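Local coordinates for trafficking protein particle complex subunit 3 (Naegleria fowleri, PDB 6AQ3) that probably serves as a subunit of the TRAPP complex, which tethers transport vesicles to target membranes, and carries covalently bound palmitic acid, at residues K44-V49 with K137-Y142; P125-V130 with C169-D174; L159-C164 with R182-L187. One frame throughout, in Å; residues are numbered along the deposited sequence. Where two conformers were deposited one is given.

Contact 1. Residues K44-V49 with K137-Y142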
loop_
_atom_site.group_PDB
_atom_site.type_symbol
_atom_site.label_atom_id
_atom_site.label_comp_id
_atom_site.label_asym_id
_atom_site.label_seq_id
_atom_site.Cartn_x
_atom_site.Cartn_y
_atom_site.Cartn_z
ATOM N N LYS C 44 14.296 0.085 -10.769
ATOM C CA LYS C 44 15.608 0.651 -11.045
ATOM C C LYS C 44 16.615 -0.461 -11.341
ATOM O O LYS C 44 17.571 -0.253 -12.102
ATOM C CB LYS C 44 16.062 1.515 -9.877
ATOM C CG LYS C 44 15.117 2.694 -9.597
ATOM C CD LYS C 44 15.786 3.693 -8.643
ATOM C CE LYS C 44 14.948 4.910 -8.365
ATOM N NZ LYS C 44 15.743 5.930 -7.623
ATOM N N ASP C 45 16.429 -1.641 -10.731
ATOM C CA ASP C 45 17.282 -2.808 -10.971
ATOM C C ASP C 45 16.759 -3.527 -12.220
ATOM O O ASP C 45 16.313 -4.677 -12.192
ATOM C CB ASP C 45 17.301 -3.718 -9.752
ATOM N N TYR C 46 16.849 -2.810 -13.345
ATOM C CA TYR C 46 16.156 -3.275 -14.539
ATOM C C TYR C 46 16.782 -4.534 -15.136
ATOM O O TYR C 46 16.117 -5.205 -15.936
ATOM C CB TYR C 46 16.071 -2.157 -15.591
ATOM C CG TYR C 46 17.386 -1.647 -16.165
ATOM C CD1 TYR C 46 18.108 -2.403 -17.082
ATOM C CD2 TYR C 46 17.877 -0.390 -15.826
ATOM C CE1 TYR C 46 19.287 -1.943 -17.611
ATOM C CE2 TYR C 46 19.062 0.086 -16.369
ATOM C CZ TYR C 46 19.758 -0.699 -17.256
ATOM O OH TYR C 46 20.935 -0.261 -17.797
ATOM N N GLU C 47 17.990 -4.914 -14.738
ATOM C CA GLU C 47 18.644 -6.040 -15.394
ATOM C C GLU C 47 18.346 -7.387 -14.756
ATOM O O GLU C 47 18.771 -8.409 -15.311
ATOM C CB GLU C 47 20.157 -5.820 -15.478
ATOM C CG GLU C 47 20.624 -5.358 -16.870
ATOM C CD GLU C 47 21.680 -4.275 -16.797
ATOM O OE1 GLU C 47 21.825 -3.667 -15.717
ATOM O OE2 GLU C 47 22.365 -4.026 -17.818
ATOM N N ASP C 48 17.717 -7.420 -13.567
ATOM C CA ASP C 48 17.377 -8.682 -12.917
ATOM C C ASP C 48 15.907 -8.616 -12.490
ATOM O O ASP C 48 15.546 -8.476 -11.319
ATOM C CB ASP C 48 18.329 -9.010 -11.767
ATOM C CG ASP C 48 18.137 -10.434 -11.242
ATOM O OD1 ASP C 48 17.250 -11.152 -11.758
ATOM O OD2 ASP C 48 18.917 -10.869 -10.370
ATOM N N VAL C 49 15.044 -8.679 -13.499
ATOM C CA VAL C 49 13.605 -8.645 -13.290
ATOM C C VAL C 49 13.157 -9.870 -12.515
ATOM O O VAL C 49 12.219 -9.804 -11.705
ATOM C CB VAL C 49 12.899 -8.497 -14.657
ATOM C CG1 VAL C 49 11.413 -8.755 -14.552
ATOM C CG2 VAL C 49 13.184 -7.119 -15.222
ATOM N N LYS C 137 8.240 -5.786 -20.395
ATOM C CA LYS C 137 7.282 -6.831 -20.770
ATOM C C LYS C 137 8.005 -8.069 -21.273
ATOM O O LYS C 137 7.638 -9.192 -20.928
ATOM C CB LYS C 137 6.316 -6.342 -21.852
ATOM C CG LYS C 137 5.288 -5.334 -21.406
ATOM C CD LYS C 137 4.460 -4.807 -22.598
ATOM C CE LYS C 137 3.753 -5.944 -23.325
ATOM N NZ LYS C 137 2.734 -5.450 -24.296
ATOM N N GLN C 138 9.027 -7.875 -22.109
ATOM C CA GLN C 138 9.774 -8.995 -22.664
ATOM C C GLN C 138 10.472 -9.779 -21.563
ATOM O O GLN C 138 10.651 -10.999 -21.682
ATOM C CB GLN C 138 10.776 -8.483 -23.704
ATOM N N LYS C 139 10.884 -9.094 -20.496
ATOM C CA LYS C 139 11.493 -9.742 -19.347
ATOM C C LYS C 139 10.473 -10.349 -18.398
ATOM O O LYS C 139 10.863 -10.964 -17.394
ATOM C CB LYS C 139 12.392 -8.745 -18.611
ATOM C CG LYS C 139 13.676 -8.398 -19.379
ATOM C CD LYS C 139 14.476 -7.348 -18.617
ATOM C CE LYS C 139 15.508 -6.644 -19.491
ATOM N NZ LYS C 139 15.535 -5.162 -19.220
ATOM N N ARG C 140 9.183 -10.198 -18.691
ATOM C CA ARG C 140 8.101 -10.835 -17.932
ATOM C C ARG C 140 8.166 -10.491 -16.439
ATOM O O ARG C 140 8.131 -11.363 -15.566
ATOM C CB ARG C 140 8.082 -12.354 -18.158
ATOM C CG ARG C 140 7.508 -12.685 -19.536
ATOM C CD ARG C 140 7.203 -14.145 -19.782
ATOM N NE ARG C 140 5.957 -14.499 -19.103
ATOM C CZ ARG C 140 4.745 -14.327 -19.626
ATOM N NH1 ARG C 140 4.606 -13.788 -20.836
ATOM N NH2 ARG C 140 3.669 -14.671 -18.938
ATOM N N LEU C 141 8.194 -9.196 -16.143
ATOM C CA LEU C 141 7.865 -8.769 -14.790
ATOM C C LEU C 141 6.454 -9.219 -14.445
ATOM O O LEU C 141 5.527 -9.091 -15.256
ATOM C CB LEU C 141 7.939 -7.242 -14.692
ATOM C CG LEU C 141 7.337 -6.578 -13.460
ATOM C CD1 LEU C 141 8.263 -6.782 -12.276
ATOM C CD2 LEU C 141 7.081 -5.084 -13.742
ATOM N N TYR C 142 6.284 -9.755 -13.246
ATOM C CA TYR C 142 4.943 -10.031 -12.738
ATOM C C TYR C 142 4.629 -8.950 -11.709
ATOM O O TYR C 142 4.857 -9.109 -10.500
ATOM C CB TYR C 142 4.839 -11.442 -12.177
ATOM C CG TYR C 142 4.735 -12.484 -13.263
ATOM C CD1 TYR C 142 3.691 -12.441 -14.194
ATOM C CD2 TYR C 142 5.659 -13.537 -13.347
ATOM C CE1 TYR C 142 3.575 -13.411 -15.199
ATOM C CE2 TYR C 142 5.557 -14.518 -14.354
ATOM C CZ TYR C 142 4.509 -14.440 -15.273
ATOM O OH TYR C 142 4.382 -15.379 -16.266
#

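Contact 2. Residues P125-V130 with C169-D174. With EDO (1,2-ethanediol), chain H.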
loop_
_atom_site.group_PDB
_atom_site.type_symbol
_atom_site.label_atom_id
_atom_site.label_comp_id
_atom_site.label_asym_id
_atom_site.label_seq_id
_atom_site.Cartn_x
_atom_site.Cartn_y
_atom_site.Cartn_z
ATOM N N PRO C 125 -7.109 -4.089 -9.498
ATOM C CA PRO C 125 -6.896 -2.666 -9.177
ATOM C C PRO C 125 -5.443 -2.266 -9.025
ATOM O O PRO C 125 -5.121 -1.093 -9.261
ATOM C CB PRO C 125 -7.662 -2.483 -7.859
ATOM C CG PRO C 125 -7.702 -3.847 -7.252
ATOM C CD PRO C 125 -7.855 -4.784 -8.438
ATOM N N LEU C 126 -4.544 -3.191 -8.670
ATOM C CA LEU C 126 -3.132 -2.819 -8.608
ATOM C C LEU C 126 -2.603 -2.429 -9.977
ATOM O O LEU C 126 -1.620 -1.689 -10.072
ATOM C CB LEU C 126 -2.283 -3.954 -8.044
ATOM C CG LEU C 126 -2.661 -4.576 -6.708
ATOM C CD1 LEU C 126 -1.588 -5.609 -6.387
ATOM C CD2 LEU C 126 -2.843 -3.533 -5.588
ATOM N N ASN C 127 -3.216 -2.941 -11.047
ATOM C CA ASN C 127 -2.757 -2.690 -12.412
ATOM C C ASN C 127 -3.212 -1.355 -12.991
ATOM O O ASN C 127 -2.777 -1.014 -14.094
ATOM C CB ASN C 127 -3.228 -3.812 -13.349
ATOM C CG ASN C 127 -2.409 -5.065 -13.210
ATOM O OD1 ASN C 127 -1.451 -5.108 -12.445
ATOM N ND2 ASN C 127 -2.774 -6.097 -13.959
ATOM N N ASP C 128 -4.100 -0.630 -12.311
ATOM C CA ASP C 128 -4.717 0.574 -12.870
ATOM C C ASP C 128 -3.691 1.618 -13.305
ATOM O O ASP C 128 -2.795 1.994 -12.545
ATOM C CB ASP C 128 -5.678 1.175 -11.846
ATOM C CG ASP C 128 -6.962 0.373 -11.719
ATOM O OD1 ASP C 128 -7.076 -0.672 -12.399
ATOM O OD2 ASP C 128 -7.836 0.769 -10.921
ATOM N N PHE C 129 -3.832 2.082 -14.546
ATOM C CA PHE C 129 -3.010 3.144 -15.118
ATOM C C PHE C 129 -1.536 2.745 -15.230
ATOM O O PHE C 129 -0.661 3.604 -15.395
ATOM C CB PHE C 129 -3.158 4.434 -14.302
ATOM C CG PHE C 129 -4.581 4.935 -14.208
ATOM C CD1 PHE C 129 -5.456 4.815 -15.282
ATOM C CD2 PHE C 129 -5.050 5.503 -13.032
ATOM C CE1 PHE C 129 -6.767 5.265 -15.193
ATOM C CE2 PHE C 129 -6.363 5.964 -12.935
ATOM C CZ PHE C 129 -7.222 5.841 -14.018
ATOM N N VAL C 130 -1.238 1.451 -15.159
ATOM C CA VAL C 130 0.127 0.945 -15.244
ATOM C C VAL C 130 0.374 0.507 -16.678
ATOM O O VAL C 130 -0.488 -0.116 -17.311
ATOM C CB VAL C 130 0.360 -0.228 -14.267
ATOM C CG1 VAL C 130 1.753 -0.831 -14.457
ATOM C CG2 VAL C 130 0.159 0.218 -12.836
ATOM N N CYS C 169 -0.732 -12.546 -17.290
ATOM C CA CYS C 169 -1.042 -11.195 -16.790
ATOM C C CYS C 169 -1.320 -10.263 -17.969
ATOM O O CYS C 169 -0.527 -10.238 -18.925
ATOM C CB CYS C 169 0.102 -10.629 -15.934
ATOM S SG CYS C 169 -0.257 -9.067 -15.019
ATOM N N PRO C 170 -2.430 -9.523 -17.953
ATOM C CA PRO C 170 -2.722 -8.615 -19.081
ATOM C C PRO C 170 -1.673 -7.537 -19.313
ATOM O O PRO C 170 -1.522 -7.082 -20.453
ATOM C CB PRO C 170 -4.095 -8.018 -18.720
ATOM C CG PRO C 170 -4.422 -8.499 -17.362
ATOM C CD PRO C 170 -3.602 -9.731 -17.095
ATOM N N LEU C 171 -0.912 -7.133 -18.297
ATOM C CA LEU C 171 0.162 -6.179 -18.561
ATOM C C LEU C 171 1.202 -6.731 -19.526
ATOM O O LEU C 171 1.948 -5.950 -20.130
ATOM C CB LEU C 171 0.867 -5.763 -17.260
ATOM C CG LEU C 171 0.026 -4.991 -16.245
ATOM C CD1 LEU C 171 0.829 -4.745 -14.989
ATOM C CD2 LEU C 171 -0.426 -3.673 -16.877
ATOM N N LEU C 172 1.288 -8.051 -19.669
ATOM C CA LEU C 172 2.209 -8.680 -20.600
ATOM C C LEU C 172 1.528 -9.089 -21.895
ATOM O O LEU C 172 2.138 -9.784 -22.708
ATOM C CB LEU C 172 2.859 -9.903 -19.939
ATOM C CG LEU C 172 3.455 -9.713 -18.531
ATOM C CD1 LEU C 172 3.649 -11.041 -17.879
ATOM C CD2 LEU C 172 4.790 -8.973 -18.578
ATOM N N GLY C 173 0.301 -8.635 -22.123
ATOM C CA GLY C 173 -0.434 -8.956 -23.329
ATOM C C GLY C 173 -1.318 -10.171 -23.236
ATOM O O GLY C 173 -1.918 -10.556 -24.250
ATOM N N ASP C 174 -1.450 -10.772 -22.053
ATOM C CA ASP C 174 -2.337 -11.913 -21.886
ATOM C C ASP C 174 -3.783 -11.439 -21.764
ATOM O O ASP C 174 -4.059 -10.280 -21.446
ATOM C CB ASP C 174 -1.926 -12.733 -20.659
ATOM C CG ASP C 174 -0.518 -13.299 -20.783
ATOM O OD1 ASP C 174 -0.177 -13.759 -21.889
ATOM O OD2 ASP C 174 0.261 -13.247 -19.803
HETATM C C1 EDO H . -0.398 2.917 -10.607
HETATM O O1 EDO H . 0.556 3.557 -9.756
HETATM C C2 EDO H . -1.499 2.281 -9.766
HETATM O O2 EDO H . -2.637 3.154 -9.727
#

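Contact 3. Residues L159-C164 with R182-L187. With EDO (1,2-ethanediol), chain O.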
loop_
_atom_site.group_PDB
_atom_site.type_symbol
_atom_site.label_atom_id
_atom_site.label_comp_id
_atom_site.label_asym_id
_atom_site.label_seq_id
_atom_site.Cartn_x
_atom_site.Cartn_y
_atom_site.Cartn_z
ATOM N N LEU C 159 -0.940 -25.025 7.592
ATOM C CA LEU C 159 -0.157 -26.265 7.516
ATOM C C LEU C 159 -0.150 -26.870 6.117
ATOM O O LEU C 159 -0.178 -28.090 5.949
ATOM C CB LEU C 159 -0.627 -27.294 8.550
ATOM C CG LEU C 159 -0.625 -26.805 9.996
ATOM C CD1 LEU C 159 -0.775 -27.980 10.936
ATOM C CD2 LEU C 159 0.628 -26.006 10.326
ATOM N N MET C 160 -0.101 -26.015 5.109
ATOM C CA MET C 160 0.052 -26.450 3.731
ATOM C C MET C 160 1.259 -25.747 3.138
ATOM O O MET C 160 1.340 -24.516 3.175
ATOM C CB MET C 160 -1.190 -26.148 2.901
ATOM C CG MET C 160 -2.437 -26.760 3.431
ATOM S SD MET C 160 -3.759 -26.324 2.312
ATOM C CE MET C 160 -5.202 -26.653 3.329
ATOM N N ARG C 161 2.218 -26.522 2.656
ATOM C CA ARG C 161 3.323 -25.968 1.896
ATOM C C ARG C 161 2.923 -25.976 0.431
ATOM O O ARG C 161 2.700 -27.046 -0.150
ATOM C CB ARG C 161 4.617 -26.754 2.105
ATOM C CG ARG C 161 5.847 -26.107 1.425
ATOM C CD ARG C 161 7.139 -26.586 2.056
ATOM N NE ARG C 161 7.335 -28.016 1.797
ATOM C CZ ARG C 161 7.794 -28.541 0.663
ATOM N NH1 ARG C 161 8.110 -27.755 -0.360
ATOM N NH2 ARG C 161 7.922 -29.863 0.548
ATOM N N VAL C 162 2.807 -24.790 -0.161
ATOM C CA VAL C 162 2.361 -24.683 -1.541
ATOM C C VAL C 162 3.392 -23.898 -2.339
ATOM O O VAL C 162 4.206 -23.153 -1.792
ATOM C CB VAL C 162 0.971 -24.011 -1.662
ATOM C CG1 VAL C 162 -0.070 -24.739 -0.807
ATOM C CG2 VAL C 162 1.061 -22.510 -1.299
ATOM N N GLU C 163 3.348 -24.093 -3.654
ATOM C CA GLU C 163 4.034 -23.243 -4.612
ATOM C C GLU C 163 2.965 -22.487 -5.399
ATOM O O GLU C 163 1.950 -23.066 -5.810
ATOM C CB GLU C 163 4.929 -24.071 -5.536
ATOM C CG GLU C 163 6.254 -24.476 -4.889
ATOM C CD GLU C 163 7.068 -25.446 -5.738
ATOM O OE1 GLU C 163 7.931 -26.147 -5.183
ATOM O OE2 GLU C 163 6.810 -25.552 -6.949
ATOM N N CYS C 164 3.166 -21.189 -5.574
ATOM C CA CYS C 164 2.157 -20.315 -6.163
ATOM C C CYS C 164 2.847 -19.301 -7.068
ATOM O O CYS C 164 3.650 -18.490 -6.586
ATOM C CB CYS C 164 1.356 -19.612 -5.066
ATOM S SG CYS C 164 0.091 -18.526 -5.706
ATOM N N ARG C 182 -0.175 -24.875 -6.317
ATOM C CA ARG C 182 0.160 -26.299 -6.285
ATOM C C ARG C 182 0.552 -26.734 -4.877
ATOM O O ARG C 182 1.373 -26.082 -4.224
ATOM C CB ARG C 182 1.285 -26.606 -7.277
ATOM C CG ARG C 182 0.853 -26.300 -8.706
ATOM C CD ARG C 182 1.901 -26.567 -9.770
ATOM N NE ARG C 182 2.979 -25.579 -9.726
ATOM C CZ ARG C 182 4.196 -25.805 -9.241
ATOM N NH1 ARG C 182 4.516 -27.009 -8.756
ATOM N NH2 ARG C 182 5.097 -24.820 -9.261
ATOM N N LEU C 183 -0.056 -27.827 -4.407
ATOM C CA LEU C 183 0.263 -28.387 -3.098
ATOM C C LEU C 183 1.531 -29.242 -3.149
ATOM O O LEU C 183 1.636 -30.171 -3.956
ATOM C CB LEU C 183 -0.900 -29.237 -2.588
ATOM C CG LEU C 183 -0.572 -30.020 -1.318
ATOM C CD1 LEU C 183 -0.524 -29.041 -0.154
ATOM C CD2 LEU C 183 -1.587 -31.128 -1.048
ATOM N N LYS C 184 2.488 -28.932 -2.276
ATOM C CA LYS C 184 3.730 -29.692 -2.136
ATOM C C LYS C 184 3.672 -30.702 -1.001
ATOM O O LYS C 184 4.035 -31.867 -1.188
ATOM C CB LYS C 184 4.908 -28.729 -1.935
ATOM C CG LYS C 184 5.323 -28.031 -3.215
ATOM C CD LYS C 184 5.689 -29.141 -4.202
ATOM C CE LYS C 184 5.739 -28.717 -5.647
ATOM N NZ LYS C 184 6.177 -29.904 -6.439
ATOM N N GLU C 185 3.187 -30.292 0.163
ATOM C CA GLU C 185 2.998 -31.243 1.242
ATOM C C GLU C 185 2.124 -30.610 2.304
ATOM O O GLU C 185 2.152 -29.391 2.507
ATOM C CB GLU C 185 4.325 -31.708 1.863
ATOM C CG GLU C 185 5.034 -30.681 2.721
ATOM C CD GLU C 185 6.354 -31.192 3.272
ATOM O OE1 GLU C 185 6.633 -32.409 3.165
ATOM O OE2 GLU C 185 7.127 -30.362 3.791
ATOM N N TYR C 186 1.354 -31.462 2.978
ATOM C CA TYR C 186 0.659 -31.070 4.188
ATOM C C TYR C 186 1.670 -31.084 5.323
ATOM O O TYR C 186 2.447 -32.032 5.454
ATOM C CB TYR C 186 -0.479 -32.040 4.486
ATOM C CG TYR C 186 -1.665 -31.926 3.558
ATOM C CD1 TYR C 186 -2.499 -30.814 3.598
ATOM C CD2 TYR C 186 -1.985 -32.958 2.684
ATOM C CE1 TYR C 186 -3.604 -30.722 2.783
ATOM C CE2 TYR C 186 -3.088 -32.874 1.856
ATOM C CZ TYR C 186 -3.898 -31.751 1.913
ATOM O OH TYR C 186 -5.007 -31.659 1.095
ATOM N N LEU C 187 1.692 -30.025 6.115
ATOM C CA LEU C 187 2.708 -29.903 7.148
ATOM C C LEU C 187 2.217 -30.517 8.452
ATOM O O LEU C 187 1.026 -30.781 8.632
ATOM C CB LEU C 187 3.088 -28.436 7.338
ATOM C CG LEU C 187 3.667 -27.804 6.068
ATOM C CD1 LEU C 187 3.617 -26.282 6.132
ATOM C CD2 LEU C 187 5.089 -28.293 5.807
HETATM C C1 EDO O . -7.113 -32.158 -2.257
HETATM O O1 EDO O . -7.485 -31.170 -1.283
HETATM C C2 EDO O . -5.611 -32.425 -2.223
HETATM O O2 EDO O . -5.223 -32.864 -0.917
#

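Contact 1. Residues K44-V49 with K137-Y142
Two N-H groups of R140 grip the hydroxyl oxygen of Y142. R140 NH2 gives the stronger bond, 2.9 Å to Y142 OH at 161°, and Y142 OH lies almost in the guanidinium plane. R140 NE adds a weak bond of 3.4 Å to Y142 OH. R140 ends helix 134-138 in a Schellman motif. Its positive phi turns the chain, and its N is held by K137 O at 2.9 Å. The segment 137-142 then runs past the start of helix 49-75, where D48 is the N-cap and its OD1 takes the N-H of A51.

V49, in the first turn of that helix, has the largest buried area in the contact, closely followed by K139. Its CG1 is anti to the backbone N (chi1 168°) and rests on the backbone of the passing chain, with V49 CG1 3.6 Å from L141 CA. CG1 also meets the side chain of L141, at CB. The other branch, V49 CG2, lies against the aliphatic part of K139, 3.6 Å from K139 CD. The two side chains cross at about a right angle. L141 reaches on to I52, which extends the apolar patch along helix 49-75. N53 on the same helix holds the backbone on both sides of L141, accepting from Y142 N and donating to R140 O.

The loop before the helix has a type I turn from D45 to D48. K44, just before the turn, binds Y46 OH of the second subunit through NZ, so this loop also takes part in the dimer contact. The contact thus joins the end of one helix to the start of another. The polar part lies at K139, which bends at its last torsion and brings NZ to Y46 O, a weak bond of 3.3 Å.

Contact 2. Residues P125-V130 with C169-D174
L171, N127 and V130 have the most surface buried here. L171 projects from a short 3-10 turn. Its CG is anti to its carbonyl carbon (chi1 -65°), and its two methyls reach different parts of the other segment. L171 CD1 lies against the amide of N127, 3.4 Å from N127 OD1. L171 CD2 approaches the backbone, 3.6 Å from V130 O. The amide of N127 crosses the leucine obliquely. N127 ND2 lies 3.8 Å from L171 CG and also comes within 4.0 Å of C169 SG. V130 crosses L171 at about a right angle and brings CG1 to within 4.1 Å of L171 CD1. The contact is thus van der Waals in kind, a leucine set against an amide and a valine.

Each side is a compact turn. N127 to V130 form a type II turn, closed by V130 N to N127 O at 3.1 Å. In 169-174, C169 N binds D174 OD2 at 2.8 Å, on the anti lone pair of that oxygen. On the outer side of the type II turn, F129 packs on R66 of the second subunit, and an ethanediol makes a weak bond to D128 O.

The segment 125-130 links strand 116-121 to helix 134-138, and P125 and L126 rest on helix 25-42. The segment 169-174 is the connection of the hairpin formed by strands 160-168 and 177-186.

Contact 3. Residues L159-C164 with R182-L187
Strands 160-164 and 182-186 pair antiparallel at the open end of a beta hairpin, and a classic beta bulge interrupts their register. K184 and E185 both face R161. R161 O accepts from both of them, at 2.8 Å from K184 N and 3.3 Å from E185 N. R161 N returns a bond to E185 O, nearly along the C=O axis. Farther along, E163 and R182 form a regular hydrogen-bonded pair. At the other end L187 N bonds to L159 O at 2.7 Å, from above the carbonyl plane.

R161, E163, R182 and E185 share one face of the sheet, and two salt bridges link them. R161 NE meets E185 OE2 at 3.1 Å, within the guanidinium plane but above the plane of the carboxylate. The two flat groups stand 84° apart. K184 CB lies over one face of that guanidinium, toward its rim. R182 NH2 meets the anti lone pair of E163 OE2 at 3.0 Å, with that oxygen tilted out of the guanidinium plane. R182 NE forms a further salt bridge with E165, so this arginine is held by two acids.

The other face is largely apolar. M160 lies alongside Y186, with M160 CG 4.1 Å from Y186 CD1, while L183 CD2 sits over the rim of the Y186 ring. M160, V162 and L183 pack on F85 of helix 85-101. The M160 side chain is about 4 Å from a bound palmitic acid at nearest atoms, consistent with M160 helping to line the lipid site. L159, with positive phi, closes helix 146-157 as the C-prime residue of a Schellman motif, immediately before the strand. The Y186 hydroxyl bonds to F85 N, and Y186 OH lies a very short 2.4 Å from O2 of an ethanediol.

Overall arrangement
From the N terminus, the chain leaves helix 25-42 and opens contact 1 just before helix 49-75. It then builds helix 85-101 and strands 106-108 and 116-121. Contact 2 opens at 125-130, before contact 1 closes at 137-142, so the two cross. Helix 146-157 follows, and contact 3 opens at 159-164. Contact 2 closes at 169-174 and contact 3 at 182-187, so these two also cross. Contacts 1 and 3 lie in series. Contacts 1 and 2 touch where L172 packs on L141 and Y142. Contact 1 ties the start of helix 49-75 to the end of helix 134-138; contact 2 ties the hairpin turn to the loop after strand 116-121. Contact 3 joins the hairpin's far end.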